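PDB 5ANZ: soluble lytic transglycosylase B3 from Pseudomonas aeruginosa, which probably cleaves bacterial peptidoglycan as a multidomain lytic transglycosylase taking part in cell-wall turnover, and carries a bound calcium ion. Local coordinates for residues H186-I195 and D222-S230. Residues are numbered along the deposited sequence; the frame is centred on the assembly and turned at random. Where two conformers were deposited one is given.
Sequences HGDVPASFMI and DGKRDIWGS. With CA (calcium ion), chain B.
Asp188 and Lys224 bring the two backbones closest, with their CA atoms 4.5 Å apart. Farther along, the CA atoms of Met194 and Trp228 are 7.5 Å apart. Both segments are mostly irregular; 186-195 turns out of a helix at Gly187, which has positive phi. Gly187 O lies 3.4 Å from Lys224 CD.

Two hydrogen bonds join the segments. Arg225 N gives a nearly straight bond to Asp188 OD1 (2.8 Å, 169°), arriving from above the carboxylate plane. Asp188 OD2 accepts a hydrogen bond from a water and is also hydrogen-bonded to His212 NE2. The carboxylate is thus held through both oxygens. In one conformer of Arg225, NH2 donates to the same water and NH1 to Ala216 O.

At the other end, the Trp228 indole reaches across with CG beside its own backbone N (chi1 -64°). Its NE1 meets a lone pair of Ile195 O at 3.0 Å, almost in the ring plane. Val189 CG1 sits over one face, 3.7 Å from the centroid of the Trp228 six-membered ring, a CH-pi contact. Ile227 CG1 covers the opposite face. Met194 CG comes obliquely to Trp228 CZ2 at 3.8 Å. Asp226 OD1 accepts from Trp228 N in an Asx turn and also from Gly229 N, which holds the backbone at the base of the indole.

Asp222 OD1 and Lys224 O bind calcium together with Asp218, Asp220 and Asp233 in an EF-hand-like site; Asp233 comes from helix 231-244. The contact therefore ties this calcium loop, between helices 209-215 and 231-244, to the connection from helix 170-186 to strand 195-196. Met194 packs back onto helix 170-186.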
loop_
_atom_site.group_PDB
_atom_site.type_symbol
_atom_site.label_atom_id
_atom_site.label_comp_id
_atom_site.label_asym_id
_atom_site.label_seq_id
_atom_site.Cartn_x
_atom_site.Cartn_y
_atom_site.Cartn_z
ATOM N N HIS A 186 17.831 -3.895 21.363
ATOM C CA HIS A 186 17.755 -2.527 21.840
ATOM C C HIS A 186 16.673 -2.355 22.897
ATOM O O HIS A 186 16.721 -1.417 23.692
ATOM C CB HIS A 186 17.511 -1.553 20.690
ATOM C CG HIS A 186 17.746 -0.119 21.068
ATOM N ND1 HIS A 186 16.730 0.800 21.150
ATOM C CD2 HIS A 186 18.883 0.525 21.413
ATOM C CE1 HIS A 186 17.235 1.971 21.522
ATOM N NE2 HIS A 186 18.530 1.832 21.685
ATOM N N GLY A 187 15.704 -3.264 22.900
ATOM C CA GLY A 187 14.663 -3.273 23.915
ATOM C C GLY A 187 13.380 -2.509 23.623
ATOM O O GLY A 187 12.641 -2.180 24.563
ATOM N N ASP A 188 13.100 -2.234 22.349
ATOM C CA ASP A 188 11.864 -1.524 21.974
ATOM C C ASP A 188 10.606 -2.286 22.413
ATOM O O ASP A 188 9.559 -1.680 22.695
ATOM C CB ASP A 188 11.783 -1.286 20.458
ATOM C CG ASP A 188 12.723 -0.181 19.960
ATOM O OD1 ASP A 188 13.045 0.768 20.712
ATOM O OD2 ASP A 188 13.115 -0.260 18.772
ATOM N N VAL A 189 10.712 -3.610 22.454
ATOM C CA VAL A 189 9.591 -4.480 22.815
ATOM C C VAL A 189 10.149 -5.827 23.277
ATOM O O VAL A 189 11.185 -6.260 22.787
ATOM C CB VAL A 189 8.636 -4.677 21.607
ATOM C CG1 VAL A 189 9.343 -5.446 20.471
ATOM C CG2 VAL A 189 7.349 -5.356 22.014
ATOM N N PRO A 190 9.479 -6.491 24.231
ATOM C CA PRO A 190 9.889 -7.856 24.587
ATOM C C PRO A 190 9.570 -8.832 23.462
ATOM O O PRO A 190 8.592 -8.647 22.732
ATOM C CB PRO A 190 9.057 -8.175 25.838
ATOM C CG PRO A 190 8.586 -6.834 26.358
ATOM C CD PRO A 190 8.422 -5.977 25.116
ATOM N N ALA A 191 10.393 -9.862 23.326
ATOM C CA ALA A 191 10.202 -10.860 22.282
ATOM C C ALA A 191 8.783 -11.440 22.275
ATOM O O ALA A 191 8.177 -11.610 21.208
ATOM C CB ALA A 191 11.230 -11.967 22.447
ATOM N N SER A 192 8.239 -11.704 23.462
ATOM C CA SER A 192 6.891 -12.253 23.540
ATOM C C SER A 192 5.829 -11.371 22.888
ATOM O O SER A 192 4.792 -11.884 22.471
ATOM C CB SER A 192 6.487 -12.491 24.993
ATOM O OG SER A 192 7.273 -13.518 25.567
ATOM N N PHE A 193 6.066 -10.060 22.831
ATOM C CA PHE A 193 5.046 -9.140 22.305
ATOM C C PHE A 193 5.419 -8.552 20.941
ATOM O O PHE A 193 4.782 -7.609 20.474
ATOM C CB PHE A 193 4.788 -8.007 23.315
ATOM C CG PHE A 193 4.350 -8.511 24.664
ATOM C CD1 PHE A 193 3.282 -9.389 24.781
ATOM C CD2 PHE A 193 5.022 -8.124 25.814
ATOM C CE1 PHE A 193 2.886 -9.859 26.022
ATOM C CE2 PHE A 193 4.623 -8.599 27.049
ATOM C CZ PHE A 193 3.565 -9.469 27.152
ATOM N N MET A 194 6.445 -9.103 20.300
ATOM C CA MET A 194 6.817 -8.608 18.959
ATOM C C MET A 194 5.930 -9.256 17.915
ATOM O O MET A 194 6.285 -10.272 17.291
ATOM C CB MET A 194 8.287 -8.879 18.648
ATOM C CG MET A 194 8.720 -8.146 17.401
ATOM S SD MET A 194 10.427 -8.572 17.006
ATOM C CE MET A 194 11.096 -6.954 16.786
ATOM N N ILE A 195 4.751 -8.661 17.754
ATOM C CA ILE A 195 3.682 -9.245 16.974
ATOM C C ILE A 195 3.549 -8.526 15.636
ATOM O O ILE A 195 3.862 -7.340 15.514
ATOM C CB ILE A 195 2.335 -9.176 17.727
ATOM C CG1 ILE A 195 2.428 -9.928 19.049
ATOM C CG2 ILE A 195 1.222 -9.746 16.873
ATOM C CD1 ILE A 195 2.915 -11.307 18.879
ATOM N N ASP A 222 10.763 7.574 26.546
ATOM C CA ASP A 222 11.134 6.536 27.499
ATOM C C ASP A 222 12.262 5.642 26.973
ATOM O O ASP A 222 12.710 4.730 27.668
ATOM C CB ASP A 222 9.910 5.704 27.889
ATOM C CG ASP A 222 9.331 4.889 26.727
ATOM O OD1 ASP A 222 9.625 5.190 25.546
ATOM O OD2 ASP A 222 8.555 3.946 27.002
ATOM N N GLY A 223 12.744 5.932 25.767
ATOM C CA GLY A 223 13.842 5.183 25.178
ATOM C C GLY A 223 13.407 4.014 24.318
ATOM O O GLY A 223 14.222 3.337 23.701
ATOM N N LYS A 224 12.103 3.777 24.276
ATOM C CA LYS A 224 11.559 2.710 23.452
ATOM C C LYS A 224 10.761 3.261 22.279
ATOM O O LYS A 224 9.935 4.162 22.443
ATOM C CB LYS A 224 10.665 1.792 24.293
ATOM C CG LYS A 224 11.391 1.094 25.418
ATOM C CD LYS A 224 10.531 0.008 26.032
ATOM C CE LYS A 224 9.326 0.597 26.743
ATOM N NZ LYS A 224 8.588 -0.443 27.512
ATOM N N ARG A 225 11.035 2.723 21.094
ATOM C CA ARG A 225 10.214 2.992 19.913
ATOM C C ARG A 225 9.162 1.891 19.832
ATOM O O ARG A 225 9.301 0.937 19.082
ATOM C CB ARG A 225 11.080 3.052 18.656
ATOM C CG ARG A 225 12.130 4.152 18.738
ATOM C CD ARG A 225 12.766 4.411 17.375
ATOM N NE ARG A 225 13.827 3.455 17.073
ATOM C CZ ARG A 225 14.437 3.354 15.894
ATOM N NH1 ARG A 225 14.096 4.146 14.880
ATOM N NH2 ARG A 225 15.399 2.455 15.727
ATOM N N ASP A 226 8.122 2.037 20.640
ATOM C CA ASP A 226 7.135 0.973 20.827
ATOM C C ASP A 226 5.921 1.140 19.926
ATOM O O ASP A 226 4.910 1.725 20.332
ATOM C CB ASP A 226 6.702 0.939 22.286
ATOM C CG ASP A 226 5.600 -0.076 22.547
ATOM O OD1 ASP A 226 5.406 -0.977 21.706
ATOM O OD2 ASP A 226 4.943 0.028 23.604
ATOM N N ILE A 227 6.015 0.607 18.710
ATOM C CA ILE A 227 4.923 0.738 17.753
ATOM C C ILE A 227 3.871 -0.339 17.988
ATOM O O ILE A 227 2.935 -0.453 17.211
ATOM C CB ILE A 227 5.413 0.643 16.293
ATOM C CG1 ILE A 227 6.111 -0.695 16.057
ATOM C CG2 ILE A 227 6.376 1.805 15.968
ATOM C CD1 ILE A 227 6.457 -0.955 14.572
ATOM N N TRP A 228 4.035 -1.118 19.057
ATOM C CA TRP A 228 3.048 -2.126 19.447
ATOM C C TRP A 228 2.056 -1.601 20.481
ATOM O O TRP A 228 0.834 -1.765 20.326
ATOM C CB TRP A 228 3.770 -3.377 19.996
ATOM C CG TRP A 228 4.604 -4.040 18.941
ATOM C CD1 TRP A 228 4.226 -5.068 18.126
ATOM C CD2 TRP A 228 5.958 -3.718 18.572
ATOM N NE1 TRP A 228 5.239 -5.395 17.274
ATOM C CE2 TRP A 228 6.318 -4.584 17.524
ATOM C CE3 TRP A 228 6.888 -2.775 19.023
ATOM C CZ2 TRP A 228 7.571 -4.542 16.910
ATOM C CZ3 TRP A 228 8.143 -2.724 18.403
ATOM C CH2 TRP A 228 8.466 -3.599 17.359
ATOM N N GLY A 229 2.572 -0.990 21.540
ATOM C CA GLY A 229 1.738 -0.631 22.672
ATOM C C GLY A 229 1.581 0.850 22.944
ATOM O O GLY A 229 0.835 1.244 23.847
ATOM N N SER A 230 2.280 1.687 22.183
ATOM C CA SER A 230 2.224 3.125 22.426
ATOM C C SER A 230 1.601 3.890 21.271
ATOM O O SER A 230 2.229 4.014 20.226
ATOM C CB SER A 230 3.626 3.682 22.658
ATOM O OG SER A 230 3.596 5.099 22.605
HETATM CA CA CA B . 8.368 5.416 23.548
HETATM O O HOH W 1 15.419 0.050 17.586
HETATM O O HOH W 2 7.143 3.766 24.716
#